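Local coordinates for protein adenosine deaminase 1 (Arthrobacter aurescens, PDB 3RYS) that probably catalyses the zinc-dependent hydrolytic deamination of adenine to hypoxanthine, a step of purine salvage and nitrogen catabolism, at residues 14-19 with 95-100; 166-171 with 192-197; 197-202 with 221-226. All coordinates share one frame; numbering follows the deposited sequence.

Contact 1 of 3, residues 14-19 with 95-100; sequences PVAELH and VRHAEI. With ZN (zinc ion), chain C.
The methyl of Ala16 meets the imidazole of His97 at its edge, close to the ring plane, with CB 4.1 Å from ND1. The carboxylate of Glu99 is approached on its face instead. Leu18 and Glu99 run side by side in the same direction, and Leu18 CD2 stands 3.7 Å from Glu99 CD, almost directly above the plane. The carboxylate oxygens turn to other groups, OE1 to a salt bridge with Arg220 and OE2 to the backbone N of Phe319. A third flat group, the ring of His19, points away from 95-100, with CG anti to the backbone N (chi1 -174°). Its NE2 binds the zinc ion at 2.3 Å, and Thr245 bonds ND1 from the second shell, so the ring is held from both nitrogens.

Parallel pairing holds the backbones, with segment axes 4.6 Å apart and inclined by 11°. Glu17 is bonded through both amide groups, its N to His97 O and its O accepting from Glu99 N, while Val15 O accepts from Arg96 N. Beyond Glu17 a water lies 2.9 Å from Leu18 O and 2.7 Å from Glu99 O, though it has more acceptors in reach than protons to give. On the side opposite His97, Val15 CG2 and Val95 CG2 approach to 4.3 Å. There the extended Glu17 chain crosses Val95, and its buried carboxylate is satisfied by Tyr86 and Ser279.

These are the first two strands of the parallel sheet in a TIM-barrel deaminase. Helix 289-300 packs on Val15, Glu17 and Val95. Helix 322-339 meets Pro14, Arg96 and His97, with Glu331 pairing with the Arg96 guanidinium, and strand 135-143 continues the sheet beside 95-102.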
loop_
_atom_site.group_PDB
_atom_site.type_symbol
_atom_site.label_atom_id
_atom_site.label_comp_id
_atom_site.label_asym_id
_atom_site.label_seq_id
_atom_site.Cartn_x
_atom_site.Cartn_y
_atom_site.Cartn_z
ATOM N N PRO A 14 13.381 11.348 -2.379
ATOM C CA PRO A 14 13.353 10.094 -3.133
ATOM C C PRO A 14 12.965 8.981 -2.174
ATOM O O PRO A 14 13.676 8.775 -1.195
ATOM C CB PRO A 14 14.811 9.909 -3.568
ATOM C CG PRO A 14 15.496 11.199 -3.279
ATOM C CD PRO A 14 14.753 11.823 -2.154
ATOM N N VAL A 15 11.860 8.288 -2.431
ATOM C CA VAL A 15 11.391 7.263 -1.502
ATOM C C VAL A 15 11.061 5.964 -2.208
ATOM O O VAL A 15 11.074 5.886 -3.439
ATOM C CB VAL A 15 10.105 7.698 -0.759
ATOM C CG1 VAL A 15 10.309 9.030 -0.046
ATOM C CG2 VAL A 15 8.932 7.771 -1.733
ATOM N N ALA A 16 10.761 4.947 -1.408
ATOM C CA ALA A 16 10.115 3.745 -1.914
ATOM C C ALA A 16 8.725 3.639 -1.293
ATOM O O ALA A 16 8.574 3.779 -0.084
ATOM C CB ALA A 16 10.941 2.522 -1.590
ATOM N N GLU A 17 7.705 3.414 -2.113
ATOM C CA GLU A 17 6.372 3.159 -1.574
ATOM C C GLU A 17 6.139 1.651 -1.419
ATOM O O GLU A 17 6.131 0.905 -2.400
ATOM C CB GLU A 17 5.282 3.811 -2.432
ATOM C CG GLU A 17 3.921 3.874 -1.744
ATOM C CD GLU A 17 2.974 4.894 -2.369
ATOM O OE1 GLU A 17 3.133 5.211 -3.566
ATOM O OE2 GLU A 17 2.070 5.381 -1.657
ATOM N N LEU A 18 5.969 1.216 -0.174
ATOM C CA LEU A 18 5.855 -0.201 0.144
ATOM C C LEU A 18 4.418 -0.611 0.452
ATOM O O LEU A 18 4.088 -1.798 0.468
ATOM C CB LEU A 18 6.747 -0.543 1.339
ATOM C CG LEU A 18 8.226 -0.177 1.232
ATOM C CD1 LEU A 18 8.968 -0.611 2.489
ATOM C CD2 LEU A 18 8.846 -0.799 -0.008
ATOM N N HIS A 19 3.571 0.379 0.707
ATOM C CA HIS A 19 2.179 0.138 1.063
ATOM C C HIS A 19 1.272 0.900 0.101
ATOM O O HIS A 19 1.040 2.101 0.268
ATOM C CB HIS A 19 1.922 0.584 2.505
ATOM C CG HIS A 19 0.558 0.243 3.018
ATOM N ND1 HIS A 19 0.306 -0.012 4.350
ATOM C CD2 HIS A 19 -0.629 0.110 2.381
ATOM C CE1 HIS A 19 -0.977 -0.278 4.512
ATOM N NE2 HIS A 19 -1.566 -0.215 3.331
ATOM N N VAL A 95 8.679 8.796 -6.043
ATOM C CA VAL A 95 8.728 7.346 -5.852
ATOM C C VAL A 95 9.760 6.704 -6.785
ATOM O O VAL A 95 9.619 6.738 -8.009
ATOM C CB VAL A 95 7.341 6.688 -6.063
ATOM C CG1 VAL A 95 7.417 5.184 -5.839
ATOM C CG2 VAL A 95 6.307 7.305 -5.140
ATOM N N ARG A 96 10.798 6.123 -6.194
ATOM C CA ARG A 96 11.894 5.533 -6.954
ATOM C C ARG A 96 11.714 4.024 -7.065
ATOM O O ARG A 96 12.229 3.381 -7.983
ATOM C CB ARG A 96 13.221 5.859 -6.275
ATOM C CG ARG A 96 13.550 7.332 -6.292
ATOM C CD ARG A 96 13.856 7.766 -7.709
ATOM N NE ARG A 96 15.079 7.135 -8.187
ATOM C CZ ARG A 96 15.277 6.736 -9.438
ATOM N NH1 ARG A 96 14.323 6.900 -10.345
ATOM N NH2 ARG A 96 16.427 6.165 -9.780
ATOM N N HIS A 97 10.963 3.475 -6.119
ATOM C CA HIS A 97 10.686 2.051 -6.060
ATOM C C HIS A 97 9.296 1.862 -5.467
ATOM O O HIS A 97 8.945 2.489 -4.460
ATOM C CB HIS A 97 11.733 1.352 -5.196
ATOM C CG HIS A 97 11.545 -0.128 -5.088
ATOM N ND1 HIS A 97 10.877 -0.721 -4.037
ATOM C CD2 HIS A 97 11.953 -1.139 -5.891
ATOM C CE1 HIS A 97 10.876 -2.031 -4.202
ATOM N NE2 HIS A 97 11.522 -2.311 -5.319
ATOM N N ALA A 98 8.504 1.002 -6.095
ATOM C CA ALA A 98 7.126 0.801 -5.676
ATOM C C ALA A 98 6.812 -0.679 -5.533
ATOM O O ALA A 98 6.969 -1.448 -6.481
ATOM C CB ALA A 98 6.179 1.454 -6.667
ATOM N N GLU A 99 6.385 -1.080 -4.340
ATOM C CA GLU A 99 5.948 -2.453 -4.126
ATOM C C GLU A 99 4.430 -2.479 -4.002
ATOM O O GLU A 99 3.860 -2.039 -3.004
ATOM C CB GLU A 99 6.663 -3.083 -2.928
ATOM C CG GLU A 99 8.138 -3.344 -3.221
ATOM C CD GLU A 99 8.910 -3.917 -2.048
ATOM O OE1 GLU A 99 8.295 -4.578 -1.185
ATOM O OE2 GLU A 99 10.141 -3.711 -2.005
ATOM N N ILE A 100 3.788 -2.994 -5.044
ATOM C CA ILE A 100 2.377 -2.737 -5.292
ATOM C C ILE A 100 1.468 -3.911 -4.957
ATOM O O ILE A 100 1.690 -5.038 -5.401
ATOM C CB ILE A 100 2.175 -2.344 -6.763
ATOM C CG1 ILE A 100 3.008 -1.100 -7.083
ATOM C CG2 ILE A 100 0.705 -2.107 -7.064
ATOM C CD1 ILE A 100 3.325 -0.931 -8.553
HETATM ZN ZN ZN C . -3.816 -0.624 3.025
HETATM O O HOH W 1 1.810 -2.254 -1.259
#

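Contact 2 of 3, residues 166-171 with 192-197; sequences AGIGLD and AGLRRI. With ADE (adenine), chain D.
Gly167 and Arg195 pass unusually near each other for parallel neighbours, 4.1 Å between CA atoms, whereas the CA atoms of Ile168 and Arg196 are 5.2 Å apart. Gly167 has no side chain, and the direction a CB would take is filled by Arg195 O.

Three backbone bonds zip the strands together: Arg195 N gives to Ala166 O, Ile168 N to Arg195 O, and Ile197 N to Ile168 O. Gly169 adds a CA-H...O contact, its CA 3.3 Å from Ile197 O with 158° at the hydrogen.

Hydrocarbon fills one side, where Ile168 and Leu194 cross at a slant, Leu194 CD1 lying against the CG1-CD1 end of Ile168, 3.8 Å from its CD1, under helices 148-160 and 183-191. Ile197 holds CG1 between its own N and carbonyl carbon (chi1 65°), which lays CG1 3.5 Å from Ile168 O. Arg196 folds back so that NE donates to Leu194 O at 3.1 Å, nearly in the guanidinium plane.

Gly193 ends helix 183-191 in a Schellman motif, completing a beta-alpha-beta unit whose first strand carries Asp171, its CB 3.6 Å from adenine N3. Arg195 extends away to a salt bridge with Glu219. The join between the strands thus rests on backbone amides and aliphatic carbon, and should depend little on the charge state of side chains.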
loop_
_atom_site.group_PDB
_atom_site.type_symbol
_atom_site.label_atom_id
_atom_site.label_comp_id
_atom_site.label_asym_id
_atom_site.label_seq_id
_atom_site.Cartn_x
_atom_site.Cartn_y
_atom_site.Cartn_z
ATOM N N ALA A 166 6.037 -11.280 -6.126
ATOM C CA ALA A 166 7.220 -11.363 -5.281
ATOM C C ALA A 166 6.844 -11.777 -3.863
ATOM O O ALA A 166 7.662 -12.315 -3.118
ATOM C CB ALA A 166 7.939 -10.026 -5.264
ATOM N N GLY A 167 5.598 -11.517 -3.492
ATOM C CA GLY A 167 5.149 -11.793 -2.144
ATOM C C GLY A 167 3.640 -11.790 -2.004
ATOM O O GLY A 167 2.903 -11.610 -2.975
ATOM N N ILE A 168 3.184 -11.981 -0.775
ATOM C CA ILE A 168 1.767 -12.114 -0.491
ATOM C C ILE A 168 1.366 -11.128 0.591
ATOM O O ILE A 168 2.165 -10.808 1.473
ATOM C CB ILE A 168 1.444 -13.550 -0.050
ATOM C CG1 ILE A 168 1.483 -14.478 -1.260
ATOM C CG2 ILE A 168 0.101 -13.627 0.635
ATOM C CD1 ILE A 168 0.854 -15.825 -1.004
ATOM N N GLY A 169 0.135 -10.633 0.509
ATOM C CA GLY A 169 -0.351 -9.641 1.448
ATOM C C GLY A 169 -1.686 -10.036 2.036
ATOM O O GLY A 169 -2.260 -11.055 1.666
ATOM N N LEU A 170 -2.187 -9.218 2.952
ATOM C CA LEU A 170 -3.429 -9.518 3.645
ATOM C C LEU A 170 -4.135 -8.210 3.991
ATOM O O LEU A 170 -3.635 -7.422 4.786
ATOM C CB LEU A 170 -3.124 -10.335 4.907
ATOM C CG LEU A 170 -4.187 -11.184 5.621
ATOM C CD1 LEU A 170 -4.947 -10.365 6.645
ATOM C CD2 LEU A 170 -5.140 -11.866 4.641
ATOM N N ASP A 171 -5.290 -7.969 3.379
ATOM C CA ASP A 171 -6.032 -6.743 3.644
ATOM C C ASP A 171 -7.544 -6.967 3.732
ATOM O O ASP A 171 -7.995 -8.074 4.027
ATOM C CB ASP A 171 -5.686 -5.656 2.613
ATOM C CG ASP A 171 -6.018 -6.064 1.189
ATOM O OD1 ASP A 171 -6.600 -7.150 0.991
ATOM O OD2 ASP A 171 -5.700 -5.291 0.260
ATOM N N ALA A 192 6.818 -21.540 -0.781
ATOM C CA ALA A 192 6.876 -21.206 -2.201
ATOM C C ALA A 192 7.938 -20.141 -2.476
ATOM O O ALA A 192 8.150 -19.747 -3.621
ATOM C CB ALA A 192 5.519 -20.749 -2.702
ATOM N N GLY A 193 8.607 -19.682 -1.421
ATOM C CA GLY A 193 9.659 -18.690 -1.552
ATOM C C GLY A 193 9.106 -17.282 -1.651
ATOM O O GLY A 193 9.817 -16.338 -2.001
ATOM N N LEU A 194 7.822 -17.140 -1.341
ATOM C CA LEU A 194 7.153 -15.852 -1.439
ATOM C C LEU A 194 7.361 -15.037 -0.173
ATOM O O LEU A 194 7.309 -15.565 0.939
ATOM C CB LEU A 194 5.658 -16.041 -1.711
ATOM C CG LEU A 194 5.269 -16.560 -3.095
ATOM C CD1 LEU A 194 3.832 -17.068 -3.094
ATOM C CD2 LEU A 194 5.464 -15.481 -4.152
ATOM N N ARG A 195 7.604 -13.746 -0.352
ATOM C CA ARG A 195 7.769 -12.837 0.772
ATOM C C ARG A 195 6.415 -12.518 1.392
ATOM O O ARG A 195 5.377 -12.717 0.761
ATOM C CB ARG A 195 8.505 -11.575 0.326
ATOM C CG ARG A 195 9.967 -11.844 0.010
ATOM C CD ARG A 195 10.734 -10.562 -0.205
ATOM N NE ARG A 195 12.134 -10.690 0.191
ATOM C CZ ARG A 195 12.566 -10.576 1.444
ATOM N NH1 ARG A 195 11.711 -10.336 2.426
ATOM N NH2 ARG A 195 13.856 -10.704 1.720
ATOM N N ARG A 196 6.418 -12.036 2.628
ATOM C CA ARG A 196 5.171 -11.908 3.375
ATOM C C ARG A 196 4.969 -10.547 4.021
ATOM O O ARG A 196 5.849 -10.040 4.711
ATOM C CB ARG A 196 5.102 -12.988 4.450
ATOM C CG ARG A 196 4.900 -14.382 3.913
ATOM C CD ARG A 196 5.838 -15.340 4.609
ATOM N NE ARG A 196 7.184 -15.218 4.062
ATOM C CZ ARG A 196 8.294 -15.259 4.790
ATOM N NH1 ARG A 196 8.222 -15.412 6.106
ATOM N NH2 ARG A 196 9.474 -15.136 4.199
ATOM N N ILE A 197 3.798 -9.962 3.788
ATOM C CA ILE A 197 3.364 -8.781 4.523
ATOM C C ILE A 197 1.893 -8.933 4.902
ATOM O O ILE A 197 1.186 -9.773 4.348
ATOM C CB ILE A 197 3.550 -7.493 3.712
ATOM C CG1 ILE A 197 2.650 -7.513 2.477
ATOM C CG2 ILE A 197 5.001 -7.317 3.318
ATOM C CD1 ILE A 197 2.691 -6.233 1.672
HETATM N N9 ADE D . -7.892 -2.572 1.245
HETATM C C8 ADE D . -7.351 -1.524 0.548
HETATM N N7 ADE D . -6.751 -0.626 1.300
HETATM C C5 ADE D . -6.917 -1.122 2.586
HETATM C C6 ADE D . -6.513 -0.637 3.849
HETATM N N6 ADE D . -5.835 0.505 4.009
HETATM N N1 ADE D . -6.836 -1.373 4.936
HETATM C C2 ADE D . -7.518 -2.515 4.765
HETATM N N3 ADE D . -7.952 -3.075 3.632
HETATM C C4 ADE D . -7.617 -2.320 2.571
#

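Contact 3 of 3, residues 197-202 with 221-226; sequences IAHAGE and IDHGIR. With ZN (zinc ion), chain C; ADE (adenine), chain D.
Backbone bonds pair Ala198 O with Asp222 N and Ala200 N with Asp222 O, the latter straight at 175°. Past this parallel pairing Gly224 N makes a weak bond to Ala200 O, and Arg226 N reaches Gly201 O at 2.9 Å. Gly201 and Gly224 both take positive phi where the two segments turn.

Two CH-pi contacts cover a face of each imidazole. Asp222 CB lies over one face of His199, 4.0 Å from the ring centroid, while Asp222 OD1 is held by Thr245. Glu202, extended beyond CG, spans one face of His223 with CG 3.7 Å from that ring's centroid; its carboxylate is stacked there with the planes 28° apart. Apolar contact is modest: Ala200 CB meets Ile221 CG2.

Metal and ligand contacts complete the set. Zinc is bound by His199 NE2 at 2.3 Å and by adenine N6 at 2.5 Å, together with His19, His21 and Asp280. Glu202 OE1 is 2.7 Å from adenine N1, and His223 NE2 lies 3.0 Å from adenine N6, at the edge of the His223 ring. A zinc histidine beside a glutamate, probably the proton donor, and a second histidine is the active-site pattern of the adenosine deaminase family, at the C-terminal ends of TIM-barrel strands.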
loop_
_atom_site.group_PDB
_atom_site.type_symbol
_atom_site.label_atom_id
_atom_site.label_comp_id
_atom_site.label_asym_id
_atom_site.label_seq_id
_atom_site.Cartn_x
_atom_site.Cartn_y
_atom_site.Cartn_z
ATOM N N ILE A 197 3.798 -9.962 3.788
ATOM C CA ILE A 197 3.364 -8.781 4.523
ATOM C C ILE A 197 1.893 -8.933 4.902
ATOM O O ILE A 197 1.186 -9.773 4.348
ATOM C CB ILE A 197 3.550 -7.493 3.712
ATOM C CG1 ILE A 197 2.650 -7.513 2.477
ATOM C CG2 ILE A 197 5.001 -7.317 3.318
ATOM C CD1 ILE A 197 2.691 -6.233 1.672
ATOM N N ALA A 198 1.432 -8.123 5.849
ATOM C CA ALA A 198 0.041 -8.191 6.273
ATOM C C ALA A 198 -0.413 -6.905 6.945
ATOM O O ALA A 198 0.342 -6.280 7.690
ATOM C CB ALA A 198 -0.171 -9.378 7.207
ATOM N N HIS A 199 -1.654 -6.514 6.670
ATOM C CA HIS A 199 -2.279 -5.402 7.373
ATOM C C HIS A 199 -2.531 -5.786 8.821
ATOM O O HIS A 199 -3.110 -6.837 9.100
ATOM C CB HIS A 199 -3.595 -5.015 6.703
ATOM C CG HIS A 199 -3.420 -4.201 5.462
ATOM N ND1 HIS A 199 -2.620 -4.603 4.415
ATOM C CD2 HIS A 199 -3.944 -3.006 5.100
ATOM C CE1 HIS A 199 -2.657 -3.691 3.460
ATOM N NE2 HIS A 199 -3.456 -2.713 3.850
ATOM N N ALA A 200 -2.089 -4.936 9.740
ATOM C CA ALA A 200 -2.293 -5.183 11.163
ATOM C C ALA A 200 -2.238 -3.890 11.973
ATOM O O ALA A 200 -1.363 -3.051 11.769
ATOM C CB ALA A 200 -1.266 -6.186 11.686
ATOM N N GLY A 201 -3.181 -3.734 12.893
ATOM C CA GLY A 201 -3.167 -2.602 13.796
ATOM C C GLY A 201 -3.735 -1.331 13.196
ATOM O O GLY A 201 -3.471 -0.233 13.684
ATOM N N GLU A 202 -4.511 -1.475 12.129
ATOM C CA GLU A 202 -5.204 -0.336 11.548
ATOM C C GLU A 202 -6.443 -0.056 12.385
ATOM O O GLU A 202 -6.532 0.967 13.065
ATOM C CB GLU A 202 -5.593 -0.627 10.103
ATOM C CG GLU A 202 -6.107 0.575 9.347
ATOM C CD GLU A 202 -6.452 0.238 7.920
ATOM O OE1 GLU A 202 -6.295 -0.940 7.543
ATOM O OE2 GLU A 202 -6.875 1.142 7.173
ATOM N N ILE A 221 4.909 -4.981 8.789
ATOM C CA ILE A 221 3.537 -4.736 9.202
ATOM C C ILE A 221 2.962 -3.543 8.451
ATOM O O ILE A 221 3.609 -2.499 8.324
ATOM C CB ILE A 221 3.441 -4.473 10.719
ATOM C CG1 ILE A 221 3.787 -5.739 11.509
ATOM C CG2 ILE A 221 2.053 -3.980 11.089
ATOM C CD1 ILE A 221 2.729 -6.812 11.437
ATOM N N ASP A 222 1.744 -3.701 7.953
ATOM C CA ASP A 222 1.093 -2.633 7.215
ATOM C C ASP A 222 0.141 -1.850 8.118
ATOM O O ASP A 222 -0.753 -2.420 8.745
ATOM C CB ASP A 222 0.400 -3.201 5.977
ATOM C CG ASP A 222 1.389 -3.833 5.004
ATOM O OD1 ASP A 222 2.403 -3.179 4.671
ATOM O OD2 ASP A 222 1.160 -4.983 4.576
ATOM N N HIS A 223 0.364 -0.538 8.180
ATOM C CA HIS A 223 -0.271 0.345 9.159
ATOM C C HIS A 223 0.416 0.223 10.528
ATOM O O HIS A 223 1.396 0.916 10.799
ATOM C CB HIS A 223 -1.782 0.095 9.261
ATOM C CG HIS A 223 -2.551 0.542 8.056
ATOM N ND1 HIS A 223 -2.607 1.860 7.655
ATOM C CD2 HIS A 223 -3.303 -0.152 7.167
ATOM C CE1 HIS A 223 -3.349 1.958 6.566
ATOM N NE2 HIS A 223 -3.788 0.753 6.252
ATOM N N GLY A 224 -0.100 -0.653 11.383
ATOM C CA GLY A 224 0.530 -0.940 12.660
ATOM C C GLY A 224 0.415 0.142 13.722
ATOM O O GLY A 224 1.038 0.042 14.775
ATOM N N ILE A 225 -0.388 1.169 13.468
ATOM C CA ILE A 225 -0.463 2.297 14.391
ATOM C C ILE A 225 -1.053 1.945 15.761
ATOM O O ILE A 225 -0.776 2.623 16.755
ATOM C CB ILE A 225 -1.242 3.482 13.797
ATOM C CG1 ILE A 225 -2.673 3.063 13.461
ATOM C CG2 ILE A 225 -0.523 4.035 12.570
ATOM C CD1 ILE A 225 -3.623 4.236 13.294
ATOM N N ARG A 226 -1.864 0.893 15.821
ATOM C CA ARG A 226 -2.479 0.512 17.091
ATOM C C ARG A 226 -1.514 -0.233 18.011
ATOM O O ARG A 226 -1.870 -0.610 19.127
ATOM C CB ARG A 226 -3.769 -0.279 16.880
ATOM C CG ARG A 226 -4.942 0.589 16.454
ATOM C CD ARG A 226 -6.258 -0.129 16.650
ATOM N NE ARG A 226 -6.503 -0.423 18.058
ATOM C CZ ARG A 226 -7.446 -1.251 18.497
ATOM N NH1 ARG A 226 -8.232 -1.879 17.634
ATOM N NH2 ARG A 226 -7.596 -1.460 19.801
HETATM ZN ZN ZN C . -3.816 -0.624 3.025
HETATM N N9 ADE D . -7.892 -2.572 1.245
HETATM C C8 ADE D . -7.351 -1.524 0.548
HETATM N N7 ADE D . -6.751 -0.626 1.300
HETATM C C5 ADE D . -6.917 -1.122 2.586
HETATM C C6 ADE D . -6.513 -0.637 3.849
HETATM N N6 ADE D . -5.835 0.505 4.009
HETATM N N1 ADE D . -6.836 -1.373 4.936
HETATM C C2 ADE D . -7.518 -2.515 4.765
HETATM N N3 ADE D . -7.952 -3.075 3.632
HETATM C C4 ADE D . -7.617 -2.320 2.571
#

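From the N terminus, contact 1 closes the first loop, bringing strand 15-17 beside strand 95-102 across a largely helical intervening stretch. Contact 2 then closes a short loop over helix 183-191, and contact 3 another between strand 195-200 and the turn after strand 220-221. The three follow in series; none encloses or crosses another, although contacts 2 and 3 share Ile197 and are stitched by a probable hydrogen bond from His199 N to Leu170 O (2.9 Å). Contacts 1 and 3 have centres about 17 Å apart, yet they converge where His19 and His199 both bind zinc. Together they join neighbouring strands of the barrel's parallel sheet around one zinc and adenine site.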